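Local coordinates for tryptophanyl-tRNA synthetase (Mycoplasma pneumoniae, PDB 2YY5) that catalyses the ATP-dependent attachment of tryptophan to tRNA(Trp) as a homodimeric class I aminoacyl-tRNA synthetase, at the interface of chains A and B. Numbering follows the deposited sequence. Chains: chain A/B, Tryptophanyl-tRNA synthetase.

Contact 1: the interface of chains A and B. Residues chain A 45, 48, 84, 86-87, 90; chain B 91, 94, 337.
B:Tyr337 and A:Ser84, like B:Tyr94 and A:Leu45, pair a phenol hydroxyl of chain B with a main-chain carbonyl of chain A, and these two hydrogen bonds frame the patch. The OH of B:Tyr337, near the end of helix 311-340, gives its hydrogen to the carbonyl O of A:Ser84 at 2.5 Å; it lies in the carbonyl plane, on a lone pair, with a C=O...O angle of 142°. B:Tyr94 does it differently. Its OH stands 2.7 Å from A:Leu45 O but well above that carbonyl's plane, 58° out of it, so no lone pair is addressed squarely. In both cases the acceptor oxygen lies at the edge of the phenol ring, in the ring plane.

The starts of the two copies of helix 87-98/99 also meet through A:Ser90. Its hydroxyl OG turns back along its own helix and donates to A:Leu87 O, in plane and 2.8 Å away; the same OG packs close to the B:Met91 backbone, 3.1 Å from its amide N, an approach too oblique to count as a sound hydrogen bond.

The apolar part centres on B:Met91. With CG anti to the backbone N (chi1 -176°) and the chain bent beyond it, the thioether folds over A:Ser90 CB and brings its methyl CE to A:Leu45 CD2, tip to tip, at 3.9 Å. A:Leu87 crosses the methionine at about a right angle, its CD1 lying against CG. At the rim of the B:Tyr94 ring, the CD1 methyl of A:Ile48 rests 3.9 Å from CE1.

Together these contacts fasten the helix starting at residue 87 and helix 311-340 of one subunit to the other, helping to hold the homodimer.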
loop_
_atom_site.group_PDB
_atom_site.type_symbol
_atom_site.label_atom_id
_atom_site.label_comp_id
_atom_site.label_asym_id
_atom_site.label_seq_id
_atom_site.Cartn_x
_atom_site.Cartn_y
_atom_site.Cartn_z
ATOM N N LEU A 45 -7.625 -1.175 8.881
ATOM C CA LEU A 45 -7.000 -0.686 7.657
ATOM C C LEU A 45 -7.986 -0.922 6.522
ATOM O O LEU A 45 -8.026 -0.152 5.556
ATOM C CB LEU A 45 -5.689 -1.419 7.374
ATOM C CG LEU A 45 -4.545 -1.094 8.337
ATOM C CD1 LEU A 45 -3.313 -1.917 7.955
ATOM C CD2 LEU A 45 -4.237 0.414 8.296
ATOM N N ILE A 48 -11.003 1.823 6.483
ATOM C CA ILE A 48 -10.792 3.136 5.900
ATOM C C ILE A 48 -10.703 3.094 4.372
ATOM O O ILE A 48 -10.310 4.069 3.730
ATOM C CB ILE A 48 -9.541 3.815 6.495
ATOM C CG1 ILE A 48 -8.282 3.049 6.112
ATOM C CG2 ILE A 48 -9.659 3.860 8.024
ATOM C CD1 ILE A 48 -7.005 3.807 6.426
ATOM N N SER A 84 -3.843 -1.652 12.580
ATOM C CA SER A 84 -3.243 -0.341 12.349
ATOM C C SER A 84 -2.030 -0.125 13.262
ATOM O O SER A 84 -1.182 0.721 12.991
ATOM C CB SER A 84 -4.272 0.773 12.570
ATOM O OG SER A 84 -4.578 0.942 13.943
ATOM N N LEU A 86 0.350 -2.122 13.642
ATOM C CA LEU A 86 1.544 -2.702 13.037
ATOM C C LEU A 86 1.782 -2.156 11.637
ATOM O O LEU A 86 0.973 -2.352 10.733
ATOM C CB LEU A 86 1.452 -4.221 12.936
ATOM C CG LEU A 86 1.221 -5.110 14.152
ATOM C CD1 LEU A 86 1.684 -6.499 13.777
ATOM C CD2 LEU A 86 1.989 -4.619 15.351
ATOM N N LEU A 87 2.901 -1.467 11.469
ATOM C CA LEU A 87 3.273 -0.916 10.181
ATOM C C LEU A 87 3.591 -2.059 9.222
ATOM O O LEU A 87 3.505 -1.900 8.000
ATOM C CB LEU A 87 4.483 0.015 10.346
ATOM C CG LEU A 87 4.201 1.512 10.530
ATOM C CD1 LEU A 87 2.923 1.735 11.288
ATOM C CD2 LEU A 87 5.377 2.147 11.227
ATOM N N SER A 90 0.923 -2.670 6.434
ATOM C CA SER A 90 0.943 -1.797 5.268
ATOM C C SER A 90 2.089 -2.164 4.337
ATOM O O SER A 90 1.960 -2.037 3.121
ATOM C CB SER A 90 1.076 -0.322 5.679
ATOM O OG SER A 90 2.308 -0.059 6.332
ATOM N N MET B 91 2.999 2.760 5.115
ATOM C CA MET B 91 1.807 3.130 5.863
ATOM C C MET B 91 1.220 4.450 5.413
ATOM O O MET B 91 0.018 4.551 5.199
ATOM C CB MET B 91 2.103 3.171 7.360
ATOM C CG MET B 91 0.882 3.468 8.223
ATOM S SD MET B 91 -0.590 2.522 7.757
ATOM C CE MET B 91 -0.427 1.084 8.767
ATOM N N TYR B 94 -0.305 4.199 2.104
ATOM C CA TYR B 94 -1.590 3.518 2.185
ATOM C C TYR B 94 -2.712 4.485 2.540
ATOM O O TYR B 94 -3.804 4.408 1.970
ATOM C CB TYR B 94 -1.536 2.380 3.214
ATOM C CG TYR B 94 -2.832 1.596 3.322
ATOM C CD1 TYR B 94 -3.831 1.966 4.227
ATOM C CD2 TYR B 94 -3.075 0.518 2.484
ATOM C CE1 TYR B 94 -5.035 1.280 4.280
ATOM C CE2 TYR B 94 -4.267 -0.173 2.529
ATOM C CZ TYR B 94 -5.246 0.206 3.419
ATOM O OH TYR B 94 -6.430 -0.491 3.411
ATOM N N TYR B 337 -2.302 9.588 12.409
ATOM C CA TYR B 337 -3.018 8.532 13.102
ATOM C C TYR B 337 -4.073 9.173 13.979
ATOM O O TYR B 337 -5.210 8.712 14.020
ATOM C CB TYR B 337 -2.061 7.680 13.944
ATOM C CG TYR B 337 -1.715 6.355 13.294
ATOM C CD1 TYR B 337 -1.330 6.295 11.952
ATOM C CD2 TYR B 337 -1.774 5.163 14.013
ATOM C CE1 TYR B 337 -1.017 5.082 11.343
ATOM C CE2 TYR B 337 -1.459 3.945 13.410
ATOM C CZ TYR B 337 -1.082 3.915 12.075
ATOM O OH TYR B 337 -0.765 2.724 11.471
#

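Contact 2: the interface of chains A and B. Residues chain A 91, 337, 342-343; chain B 45, 84, 86-87.
B:Ser84 meets A:Tyr337 with its carbonyl and A:Gly343 with its hydroxyl, and buries 45 Å² here, more than any other residue of the patch. Its carbonyl O accepts a hydrogen bond from the phenol OH of A:Tyr337 at 2.5 Å, arriving in the carbonyl plane on a lone pair. The serine hydroxyl faces another way: chi1 of 68° sets OG between its backbone N and carbonyl carbon, pointing at the loop that follows helix 311-340, where A:Gly343 N donates to it at 2.8 Å (147° at H). A:Leu342, just before, lays CG against B:Ser84 CB and CB over one face of the A:Tyr337 ring, 3.5 Å above its plane and toward the rim. The tyrosine is thus backed by its own chain while its edge meets the partner's carbonyl.

A:Met91, with 35 Å² hidden, supplies the greasy half. Its CG, set anti to the backbone N, sits at the edge of the A:Tyr337 ring; bends at chi2 and chi3 then present CE to chain B. B:Leu45 comes at it tip to tip, its CD2 4.1 Å from the sulfur SD, whereas B:Leu87 crosses at about a right angle. The methyl CE of A:Met91 ends up 4.0 Å from both B:Leu45 CD1 and B:Leu87 CD1.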
loop_
_atom_site.group_PDB
_atom_site.type_symbol
_atom_site.label_atom_id
_atom_site.label_comp_id
_atom_site.label_asym_id
_atom_site.label_seq_id
_atom_site.Cartn_x
_atom_site.Cartn_y
_atom_site.Cartn_z
ATOM N N MET A 91 3.208 -2.626 4.897
ATOM C CA MET A 91 4.344 -2.980 4.051
ATOM C C MET A 91 4.164 -4.323 3.377
ATOM O O MET A 91 4.417 -4.448 2.178
ATOM C CB MET A 91 5.657 -2.959 4.840
ATOM C CG MET A 91 6.920 -3.202 3.985
ATOM S SD MET A 91 7.197 -2.068 2.574
ATOM C CE MET A 91 7.717 -0.513 3.453
ATOM N N TYR A 337 11.894 -9.419 2.892
ATOM C CA TYR A 337 12.803 -8.353 2.526
ATOM C C TYR A 337 14.035 -8.916 1.835
ATOM O O TYR A 337 14.392 -8.471 0.741
ATOM C CB TYR A 337 13.196 -7.553 3.767
ATOM C CG TYR A 337 12.496 -6.215 3.878
ATOM C CD1 TYR A 337 11.111 -6.132 4.020
ATOM C CD2 TYR A 337 13.223 -5.025 3.816
ATOM C CE1 TYR A 337 10.473 -4.899 4.095
ATOM C CE2 TYR A 337 12.596 -3.794 3.889
ATOM C CZ TYR A 337 11.222 -3.739 4.029
ATOM O OH TYR A 337 10.602 -2.522 4.106
ATOM N N LEU A 342 15.000 -5.903 -0.599
ATOM C CA LEU A 342 14.674 -4.612 -0.013
ATOM C C LEU A 342 15.459 -4.395 1.273
ATOM O O LEU A 342 16.013 -5.338 1.824
ATOM C CB LEU A 342 13.184 -4.557 0.308
ATOM C CG LEU A 342 12.180 -3.954 -0.681
ATOM C CD1 LEU A 342 12.852 -3.605 -1.974
ATOM C CD2 LEU A 342 11.034 -4.927 -0.886
ATOM N N GLY A 343 15.505 -3.154 1.752
ATOM C CA GLY A 343 16.197 -2.867 2.993
ATOM C C GLY A 343 17.697 -2.628 2.891
ATOM O O GLY A 343 18.334 -3.049 1.934
ATOM N N LEU B 45 10.770 1.471 -3.409
ATOM C CA LEU B 45 9.404 0.962 -3.315
ATOM C C LEU B 45 8.689 1.293 -4.626
ATOM O O LEU B 45 7.671 0.693 -4.961
ATOM C CB LEU B 45 8.672 1.588 -2.120
ATOM C CG LEU B 45 9.228 1.188 -0.744
ATOM C CD1 LEU B 45 8.449 1.887 0.341
ATOM C CD2 LEU B 45 9.152 -0.323 -0.555
ATOM N N SER B 84 12.603 1.834 1.560
ATOM C CA SER B 84 12.153 0.590 2.165
ATOM C C SER B 84 12.602 0.387 3.616
ATOM O O SER B 84 12.062 -0.481 4.306
ATOM C CB SER B 84 12.613 -0.607 1.312
ATOM O OG SER B 84 14.025 -0.779 1.345
ATOM N N LEU B 86 12.087 2.326 5.942
ATOM C CA LEU B 86 11.049 2.910 6.779
ATOM C C LEU B 86 9.628 2.407 6.495
ATOM O O LEU B 86 8.997 2.804 5.521
ATOM C CB LEU B 86 11.060 4.439 6.652
ATOM C CG LEU B 86 12.207 5.203 7.311
ATOM C CD1 LEU B 86 13.515 4.864 6.612
ATOM C CD2 LEU B 86 11.929 6.704 7.241
ATOM N N LEU B 87 9.117 1.543 7.357
ATOM C CA LEU B 87 7.754 1.061 7.192
ATOM C C LEU B 87 6.771 2.239 7.156
ATOM O O LEU B 87 5.645 2.099 6.659
ATOM C CB LEU B 87 7.388 0.119 8.344
ATOM C CG LEU B 87 7.740 -1.367 8.196
ATOM C CD1 LEU B 87 8.846 -1.565 7.182
ATOM C CD2 LEU B 87 8.128 -1.911 9.545
#

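Contact 1 and contact 2 lie about 15 Å apart, measured between the centres of their C-alpha atoms, and are largely two-fold twins with the chains exchanged. Residues 45, 84, 86, 87, 91 and 337 occur in both, each on the opposite subunit in the other contact. Helix 87-99 of chain A and helix 87-98 of chain B carry residues of both patches. The same surfaces therefore serve as giver and receiver in each subunit, the arrangement expected of a symmetric homodimer, so the patches are parts of one two-fold symmetric interface and probably support it together.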